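Local coordinates for MgGH51 (Meripilus giganteus, PDB 6ZPV), which probably removes terminal alpha-L-arabinofuranosyl residues from plant polysaccharides by hydrolysis, as a family GH51 arabinofuranosidase, at residues 5-10 against 566-571; 20-25 against 223-228; 424-429 against 476-481. One frame throughout, in Å; residues are numbered along the deposited sequence. Where two conformers were deposited one is given.

Contact 1 (5-10 against 566-571); sequences VNKNPS and LTQFNS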
# COMPACT_ATOMS: atom_id res chain seq x y z
N VAL A 5 8.66 -5.05 -36.76
CA VAL A 5 9.04 -5.78 -35.54
C VAL A 5 10.22 -6.67 -35.85
O VAL A 5 10.14 -7.50 -36.77
CB VAL A 5 7.86 -6.58 -34.99
CG1 VAL A 5 8.27 -7.22 -33.69
CG2 VAL A 5 6.63 -5.67 -34.84
N ASN A 6 11.31 -6.52 -35.13
CA ASN A 6 12.47 -7.41 -35.30
C ASN A 6 12.16 -8.77 -34.70
O ASN A 6 11.68 -8.85 -33.54
CB ASN A 6 13.68 -6.76 -34.63
CG ASN A 6 15.03 -7.28 -35.06
OD1 ASN A 6 15.24 -8.49 -35.18
ND2 ASN A 6 15.93 -6.32 -35.22
N LYS A 7 12.47 -9.83 -35.43
CA LYS A 7 12.30 -11.19 -34.92
C LYS A 7 13.32 -11.54 -33.83
O LYS A 7 13.11 -12.54 -33.15
CB LYS A 7 12.37 -12.25 -36.01
CG LYS A 7 13.74 -12.39 -36.66
CD LYS A 7 13.87 -13.56 -37.64
CE LYS A 7 15.15 -13.51 -38.44
NZ LYS A 7 16.34 -13.66 -37.56
N ASN A 8 14.40 -10.81 -33.72
CA ASN A 8 15.50 -11.11 -32.79
C ASN A 8 15.38 -10.27 -31.53
O ASN A 8 15.59 -9.05 -31.59
CB ASN A 8 16.83 -10.86 -33.43
CG ASN A 8 17.14 -11.80 -34.56
OD1 ASN A 8 16.76 -12.98 -34.53
ND2 ASN A 8 17.80 -11.25 -35.55
N PRO A 9 15.11 -10.86 -30.35
CA PRO A 9 15.10 -10.05 -29.14
C PRO A 9 16.46 -9.38 -28.90
O PRO A 9 17.51 -9.94 -29.22
CB PRO A 9 14.89 -11.10 -28.01
CG PRO A 9 14.23 -12.25 -28.68
CD PRO A 9 14.72 -12.24 -30.13
N SER A 10 16.45 -8.19 -28.27
CA SER A 10 17.67 -7.48 -27.89
C SER A 10 18.06 -7.75 -26.43
O SER A 10 19.25 -7.58 -26.13
CB SER A 10 17.55 -6.04 -28.15
OG SER A 10 16.44 -5.47 -27.46
N LEU A 566 5.26 -7.92 -39.29
CA LEU A 566 5.86 -9.07 -38.59
C LEU A 566 6.34 -10.09 -39.62
O LEU A 566 6.49 -11.32 -39.28
CB LEU A 566 4.86 -9.69 -37.62
CG LEU A 566 4.66 -8.91 -36.30
CD1 LEU A 566 3.85 -7.67 -36.50
CD2 LEU A 566 4.06 -9.77 -35.27
N THR A 567 6.68 -9.64 -40.83
CA THR A 567 7.10 -10.58 -41.89
C THR A 567 8.46 -11.22 -41.60
O THR A 567 8.77 -12.22 -42.27
CB THR A 567 7.14 -9.83 -43.21
OG1 THR A 567 8.01 -8.73 -43.14
CG2 THR A 567 5.74 -9.41 -43.63
N GLN A 568 9.27 -10.72 -40.67
CA GLN A 568 10.54 -11.39 -40.34
C GLN A 568 10.30 -12.74 -39.66
O GLN A 568 11.20 -13.61 -39.66
CB GLN A 568 11.41 -10.53 -39.41
CG GLN A 568 11.93 -9.29 -40.12
CD GLN A 568 12.74 -8.43 -39.18
OE1 GLN A 568 13.31 -8.94 -38.18
NE2 GLN A 568 12.80 -7.14 -39.51
N PHE A 569 9.19 -12.89 -38.97
CA PHE A 569 8.90 -14.12 -38.21
C PHE A 569 8.61 -15.28 -39.17
O PHE A 569 8.19 -15.12 -40.33
CB PHE A 569 7.74 -13.90 -37.24
CG PHE A 569 8.03 -12.90 -36.13
CD1 PHE A 569 7.92 -11.52 -36.30
CD2 PHE A 569 8.56 -13.33 -34.95
CE1 PHE A 569 8.29 -10.62 -35.33
CE2 PHE A 569 8.87 -12.42 -33.94
CZ PHE A 569 8.71 -11.05 -34.13
N ASN A 570 8.82 -16.48 -38.67
CA ASN A 570 8.41 -17.73 -39.36
C ASN A 570 6.89 -17.83 -39.43
O ASN A 570 6.33 -18.17 -40.53
CB ASN A 570 8.97 -18.94 -38.65
CG ASN A 570 10.47 -18.93 -38.72
OD1 ASN A 570 11.01 -18.88 -39.81
ND2 ASN A 570 11.14 -18.93 -37.58
N SER A 571 6.24 -17.65 -38.31
CA SER A 571 4.77 -17.76 -38.22
C SER A 571 4.21 -16.70 -37.31
O SER A 571 4.86 -16.36 -36.26
CB SER A 571 4.35 -19.08 -37.79
OG SER A 571 4.86 -19.38 -36.53
O HOH W 1 9.03 -8.24 -39.15
O HOH W 2 16.06 -8.84 -37.90
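Two side-chain carbonyl oxygens, Asn6 OD1 and Gln568 OE1, come within 3.6 Å of each other. Both are acceptors, so nothing passes directly between them. Water 2 settles the conflict by donating one hydrogen to each. The two amide planes are turned 73° apart, and the side chains cross obliquely.

Gln568 OE1 has a second donor. It accepts from Lys7 N at 3.0 Å along a nearly straight line, with 164° at the hydrogen. The donor sits well above the carbonyl plane rather than within it. This is the direct hydrogen bond between the segments. Asn6 OD1 is also held twice: besides the water, it accepts from Asn8 N at 2.9 Å. That bond closes an Asx turn. Lys7 NZ bends back to Asn8 OD1, so the lysine ammonium stays on its own segment. Lys7 CD still passes 3.3 Å from Gln568 O.

Segment 566-571 opens with a type I turn, Leu566 to Phe569, closed by Phe569 N on Leu566 O. Water 1 links this turn to the N-terminal segment, accepting from Gln568 N and donating to Val5 O.

Apolar packing accompanies these bonds. Lys7 CA lies over one face of the Phe569 ring, 4.0 Å from the centroid, a CH-pi contact displaced toward the rim. Val5 divides its branches: CG1, anti to its backbone N (chi1 -175°), reaches the ring edge at CE1, while CG2 meets Leu566 CD1 at 3.8 Å.

The contact lies at the periphery of the C-terminal beta domain. It joins the loop between strands 2-4 and 11-12 to the loop between strands 560-565 and 575-582. Val5 pairs by backbone with Gln565, Leu566 packs on Phe610 of strand 609-614, and Ser10 pairs with Tyr523 of strand 522-523.

Contact 2 (20-25 against 223-228); sequences LMFEDI and SFFRFP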
# COMPACT_ATOMS: atom_id res chain seq x y z
N LEU A 20 4.48 -2.62 -7.08
CA LEU A 20 3.70 -1.70 -6.26
C LEU A 20 4.58 -0.92 -5.30
O LEU A 20 5.62 -1.43 -4.82
CB LEU A 20 2.69 -2.49 -5.43
CG LEU A 20 1.79 -3.45 -6.19
CD1 LEU A 20 0.78 -4.07 -5.23
CD2 LEU A 20 1.08 -2.80 -7.36
N MET A 21 4.16 0.30 -5.00
CA MET A 21 4.79 1.16 -3.99
C MET A 21 3.83 1.43 -2.85
O MET A 21 2.73 1.95 -3.07
CB MET A 21 5.28 2.48 -4.58
CG MET A 21 6.00 3.39 -3.62
SD MET A 21 4.91 4.41 -2.60
CE MET A 21 6.01 5.12 -1.41
N PHE A 22 4.24 1.07 -1.61
CA PHE A 22 3.36 1.21 -0.46
C PHE A 22 4.04 2.02 0.66
O PHE A 22 5.16 1.73 1.09
CB PHE A 22 2.96 -0.17 0.07
CG PHE A 22 1.90 -0.07 1.17
CD1 PHE A 22 2.24 0.07 2.50
CD2 PHE A 22 0.56 -0.07 0.86
CE1 PHE A 22 1.26 0.22 3.47
CE2 PHE A 22 -0.43 0.09 1.83
CZ PHE A 22 -0.06 0.21 3.14
N GLU A 23 3.25 2.93 1.21
CA GLU A 23 3.44 3.44 2.56
C GLU A 23 2.02 3.64 3.10
O GLU A 23 1.09 3.73 2.31
CB GLU A 23 4.21 4.77 2.55
CG GLU A 23 3.37 5.94 2.02
CD GLU A 23 4.20 7.23 1.90
OE1 GLU A 23 4.74 7.71 2.93
OE2 GLU A 23 4.28 7.73 0.75
N ASP A 24 1.89 3.85 4.41
CA ASP A 24 0.58 4.19 4.99
C ASP A 24 0.36 5.69 4.74
O ASP A 24 0.97 6.56 5.41
CB ASP A 24 0.53 3.83 6.48
CG ASP A 24 -0.87 3.63 6.95
OD1 ASP A 24 -1.82 4.25 6.39
OD2 ASP A 24 -1.08 2.78 7.90
N ILE A 25 -0.45 6.00 3.73
CA ILE A 25 -0.83 7.36 3.33
C ILE A 25 -2.30 7.24 2.91
O ILE A 25 -2.72 6.19 2.39
CB ILE A 25 0.05 7.87 2.16
CG1 ILE A 25 -0.26 9.33 1.78
CG2 ILE A 25 -0.01 6.96 0.96
CD1 ILE A 25 0.67 9.89 0.72
N SER A 223 4.97 -7.76 -9.44
CA SER A 223 6.11 -8.65 -9.15
C SER A 223 6.83 -8.27 -7.86
O SER A 223 7.56 -9.11 -7.31
CB SER A 223 7.14 -8.65 -10.26
OG SER A 223 7.71 -7.36 -10.41
N PHE A 224 6.68 -7.05 -7.39
CA PHE A 224 7.38 -6.59 -6.19
C PHE A 224 6.49 -5.63 -5.44
O PHE A 224 5.50 -5.09 -5.94
CB PHE A 224 8.71 -5.90 -6.52
CG PHE A 224 8.59 -4.58 -7.23
CD1 PHE A 224 8.29 -3.40 -6.53
CD2 PHE A 224 8.70 -4.50 -8.61
CE1 PHE A 224 8.09 -2.21 -7.16
CE2 PHE A 224 8.53 -3.28 -9.25
CZ PHE A 224 8.22 -2.15 -8.54
N PHE A 225 6.88 -5.40 -4.20
CA PHE A 225 6.19 -4.49 -3.27
C PHE A 225 7.25 -3.69 -2.52
O PHE A 225 8.01 -4.25 -1.69
CB PHE A 225 5.31 -5.32 -2.32
CG PHE A 225 4.31 -4.57 -1.49
CD1 PHE A 225 4.65 -3.95 -0.29
CD2 PHE A 225 2.98 -4.54 -1.83
CE1 PHE A 225 3.69 -3.40 0.54
CE2 PHE A 225 2.02 -4.00 -1.00
CZ PHE A 225 2.38 -3.43 0.21
N ARG A 226 7.35 -2.40 -2.81
CA ARG A 226 8.30 -1.47 -2.14
C ARG A 226 7.64 -0.96 -0.86
O ARG A 226 6.46 -0.51 -0.89
CB ARG A 226 8.63 -0.30 -3.08
CG ARG A 226 9.64 0.66 -2.51
CD ARG A 226 9.60 2.02 -3.19
NE ARG A 226 10.55 2.98 -2.62
CZ ARG A 226 10.34 4.30 -2.55
NH1 ARG A 226 9.27 4.84 -3.15
NH2 ARG A 226 11.18 5.04 -1.86
N PHE A 227 8.32 -1.03 0.29
CA PHE A 227 7.69 -0.70 1.58
C PHE A 227 8.79 -0.52 2.59
O PHE A 227 9.91 -1.04 2.38
CB PHE A 227 6.73 -1.81 2.00
CG PHE A 227 7.40 -3.00 2.65
CD1 PHE A 227 8.22 -3.82 1.93
CD2 PHE A 227 7.28 -3.18 4.02
CE1 PHE A 227 8.93 -4.83 2.56
CE2 PHE A 227 7.98 -4.19 4.64
CZ PHE A 227 8.83 -5.01 3.92
N PRO A 228 8.56 0.08 3.78
CA PRO A 228 7.31 0.71 4.22
C PRO A 228 7.21 2.19 3.87
O PRO A 228 6.26 2.87 4.31
CB PRO A 228 7.34 0.50 5.73
CG PRO A 228 8.82 0.65 6.05
CD PRO A 228 9.50 -0.07 4.90
O HOH W 3 4.17 2.83 6.09
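The Phe22 and Phe225 side chains lie side by side and point the same way. Their ring planes differ by 21°, but the rings are slid so far apart, with centroids 5.5 Å from each other, that they barely overlap. The close touch is at the root of one side chain: Phe22 CB is 3.3 Å from Phe225 CZ, which is tight packing. Leu20 reaches the same Phe225 ring at a different rim atom, on the same side of its plane as Phe22 CB. Leu20 CD1 is 4.1 Å from Phe225 CD2.

Met21 and Arg226 point to the opposite face of the sheet. The Arg226 chain runs extended to NE. Met21 CG, anti to its backbone N (chi1 -177°), lies 3.6 Å from Arg226 NH1. Beyond CG the methionine bends, and its CE also comes near NH1, so an apolar chain lines the guanidinium. The charged end is held by Glu429 at NH1 and by Glu347 at NE. Phe224 turns its ring so that Leu20 N lies over one face.

Parallel strand pairing fixes these positions. Leu20 N donates to Phe224 O, Arg226 N to Leu20 O, and Phe22 N to Arg226 O at 2.8 Å. Beyond the strands, water 3 accepts from Asp24 N and donates to Pro228 O; the peptide bond before Pro228 is cis.

Strands 20-21 and 224-227 are the first two of eight parallel strands in sequential order, as in a (beta/alpha)8 barrel. Strand 284-289 continues the sheet beyond 224-227. Met21 and Phe224 reach Ser478 on strand 474-479, and Leu20 packs outward on Met220 and Pro222, after helix 211-219.

Contact 3 (424-429 against 476-481); sequences TYFEGE and AASYAP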
# COMPACT_ATOMS: atom_id res chain seq x y z
N THR A 424 21.51 -0.31 -12.58
CA THR A 424 20.11 -0.46 -12.89
C THR A 424 19.30 0.60 -12.13
O THR A 424 19.71 1.12 -11.11
CB THR A 424 19.63 -1.88 -12.62
OG1 THR A 424 19.79 -2.18 -11.24
CG2 THR A 424 20.30 -2.91 -13.47
N TYR A 425 18.11 0.87 -12.65
CA TYR A 425 17.26 1.97 -12.22
C TYR A 425 15.89 1.47 -11.83
O TYR A 425 15.28 0.66 -12.57
CB TYR A 425 17.22 3.06 -13.28
CG TYR A 425 18.57 3.69 -13.53
CD1 TYR A 425 19.04 4.72 -12.73
CD2 TYR A 425 19.48 3.17 -14.44
CE1 TYR A 425 20.31 5.25 -12.88
CE2 TYR A 425 20.78 3.67 -14.60
CZ TYR A 425 21.19 4.73 -13.81
OH TYR A 425 22.43 5.28 -13.93
N PHE A 426 15.42 1.96 -10.71
CA PHE A 426 14.08 1.64 -10.17
C PHE A 426 13.28 2.93 -10.24
O PHE A 426 13.65 3.94 -9.63
CB PHE A 426 14.28 1.27 -8.70
CG PHE A 426 13.05 1.04 -7.86
CD1 PHE A 426 11.87 0.63 -8.41
CD2 PHE A 426 13.11 1.20 -6.47
CE1 PHE A 426 10.76 0.35 -7.62
CE2 PHE A 426 12.01 0.91 -5.66
CZ PHE A 426 10.84 0.47 -6.26
N GLU A 427 12.18 2.96 -11.02
CA GLU A 427 11.28 4.11 -11.04
C GLU A 427 10.29 3.91 -9.89
O GLU A 427 9.16 3.43 -10.12
CB GLU A 427 10.61 4.24 -12.40
CG GLU A 427 10.04 5.63 -12.62
CD GLU A 427 11.00 6.67 -13.15
OE1 GLU A 427 12.14 6.35 -13.49
OE2 GLU A 427 10.56 7.88 -13.25
N GLY A 428 10.75 4.18 -8.66
CA GLY A 428 10.02 3.73 -7.48
C GLY A 428 8.79 4.50 -7.14
O GLY A 428 7.97 4.04 -6.33
N GLU A 429 8.65 5.71 -7.71
CA GLU A 429 7.40 6.47 -7.61
C GLU A 429 7.27 7.24 -8.93
O GLU A 429 8.16 8.02 -9.28
CB GLU A 429 7.44 7.52 -6.48
CG GLU A 429 7.62 6.92 -5.09
CD GLU A 429 7.77 7.89 -3.94
OE1 GLU A 429 7.24 9.05 -4.05
OE2 GLU A 429 8.44 7.53 -2.95
N ALA A 476 12.63 -2.13 -12.45
CA ALA A 476 11.42 -2.11 -11.61
C ALA A 476 10.80 -0.71 -11.73
O ALA A 476 11.53 0.29 -11.84
CB ALA A 476 11.82 -2.41 -10.18
N ALA A 477 9.49 -0.64 -11.63
CA ALA A 477 8.73 0.61 -11.75
C ALA A 477 7.42 0.46 -11.01
O ALA A 477 6.71 -0.53 -11.21
CB ALA A 477 8.52 0.94 -13.19
N SER A 478 7.05 1.49 -10.23
CA SER A 478 5.80 1.50 -9.48
C SER A 478 5.19 2.90 -9.44
O SER A 478 5.85 3.90 -9.11
CB SER A 478 6.03 0.98 -8.04
OG SER A 478 7.22 1.48 -7.44
N TYR A 479 3.89 2.95 -9.72
CA TYR A 479 3.06 4.16 -9.53
C TYR A 479 2.99 4.51 -8.04
O TYR A 479 3.03 3.61 -7.19
CB TYR A 479 1.64 3.86 -10.07
CG TYR A 479 0.66 5.01 -10.11
CD1 TYR A 479 -0.02 5.46 -9.00
CD2 TYR A 479 0.41 5.65 -11.32
CE1 TYR A 479 -0.94 6.50 -9.04
CE2 TYR A 479 -0.53 6.67 -11.38
CZ TYR A 479 -1.21 7.10 -10.26
OH TYR A 479 -2.15 8.13 -10.27
N ALA A 480 2.79 5.79 -7.73
CA ALA A 480 2.53 6.13 -6.32
C ALA A 480 1.64 7.33 -6.20
O ALA A 480 1.75 8.25 -7.04
CB ALA A 480 3.81 6.35 -5.57
N PRO A 481 0.84 7.44 -5.12
CA PRO A 481 0.56 6.38 -4.16
C PRO A 481 -0.35 5.29 -4.75
O PRO A 481 -1.12 5.49 -5.71
CB PRO A 481 -0.20 7.09 -3.01
CG PRO A 481 0.14 8.53 -3.21
CD PRO A 481 0.27 8.72 -4.71
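Phe426 CD1 rests against Ala476 CB at 3.5 Å, with Ala476 O at the edge of the ring. The same ring runs on toward Ser478 OG. On the other face of the sheet Glu427 CB meets Ala477 CB at 4.0 Å. Farther along, Glu429 CB and CG both touch Ala480 CB.

The backbones hold these groups in parallel register. Glu427 N donates to Ala476 O, and Ser478 N donates to Glu427 O, each at 2.9 Å. Ser478 OG, with chi1 42° placing it between the backbone N and the carbonyl carbon, adds a bond to Gly428 O at 2.9 Å. The hydroxyl stands above that carbonyl plane.

Glu427 centres an inverse gamma turn, with a weak bond from Gly428 N to Phe426 O. The turn lays Gly428 CA over one face of the Phe426 ring, 3.4 Å above its plane. Asp398 OD1 also accepts from Gly428 N. Outside the sheet, Glu427 and Ala477 pack on helix 454-469, and Tyr415 OH bonds Glu427 OE1.

The chain turns a corner at Glu429, whose OE1 bonds Tyr402 OH and a glycerol probably from the crystallisation liquor, while OE2 makes a salt bridge with Arg226 NH1. Both oxygens are thus held from outside the contact. Glu429 lies at the end of the seventh barrel strand, where clan GH-A glycosidases carry their nucleophile, which is consistent with such a role.

Overall arrangement
From the N terminus, segment 5-10 leaves strand 2-4 and is met by residues 566-571, so contact 1 closes a loop around nearly the whole chain. Contacts 2 and 3 are nested inside it, one after the other. Contact 2 closes across the beta domain formed by residues between its segments and joins barrel strands one and two. Contact 3 closes a short loop containing helix 454-469 and joins strands seven and eight. Their centres are 10 Å apart, and they touch where side chains of strands one and two meet strands seven and eight, as expected inside a (beta/alpha)8 barrel. The centre of contact 1 lies about 37 and 30 Å from those of contacts 2 and 3. It ties the N terminus to the C-terminal beta domain.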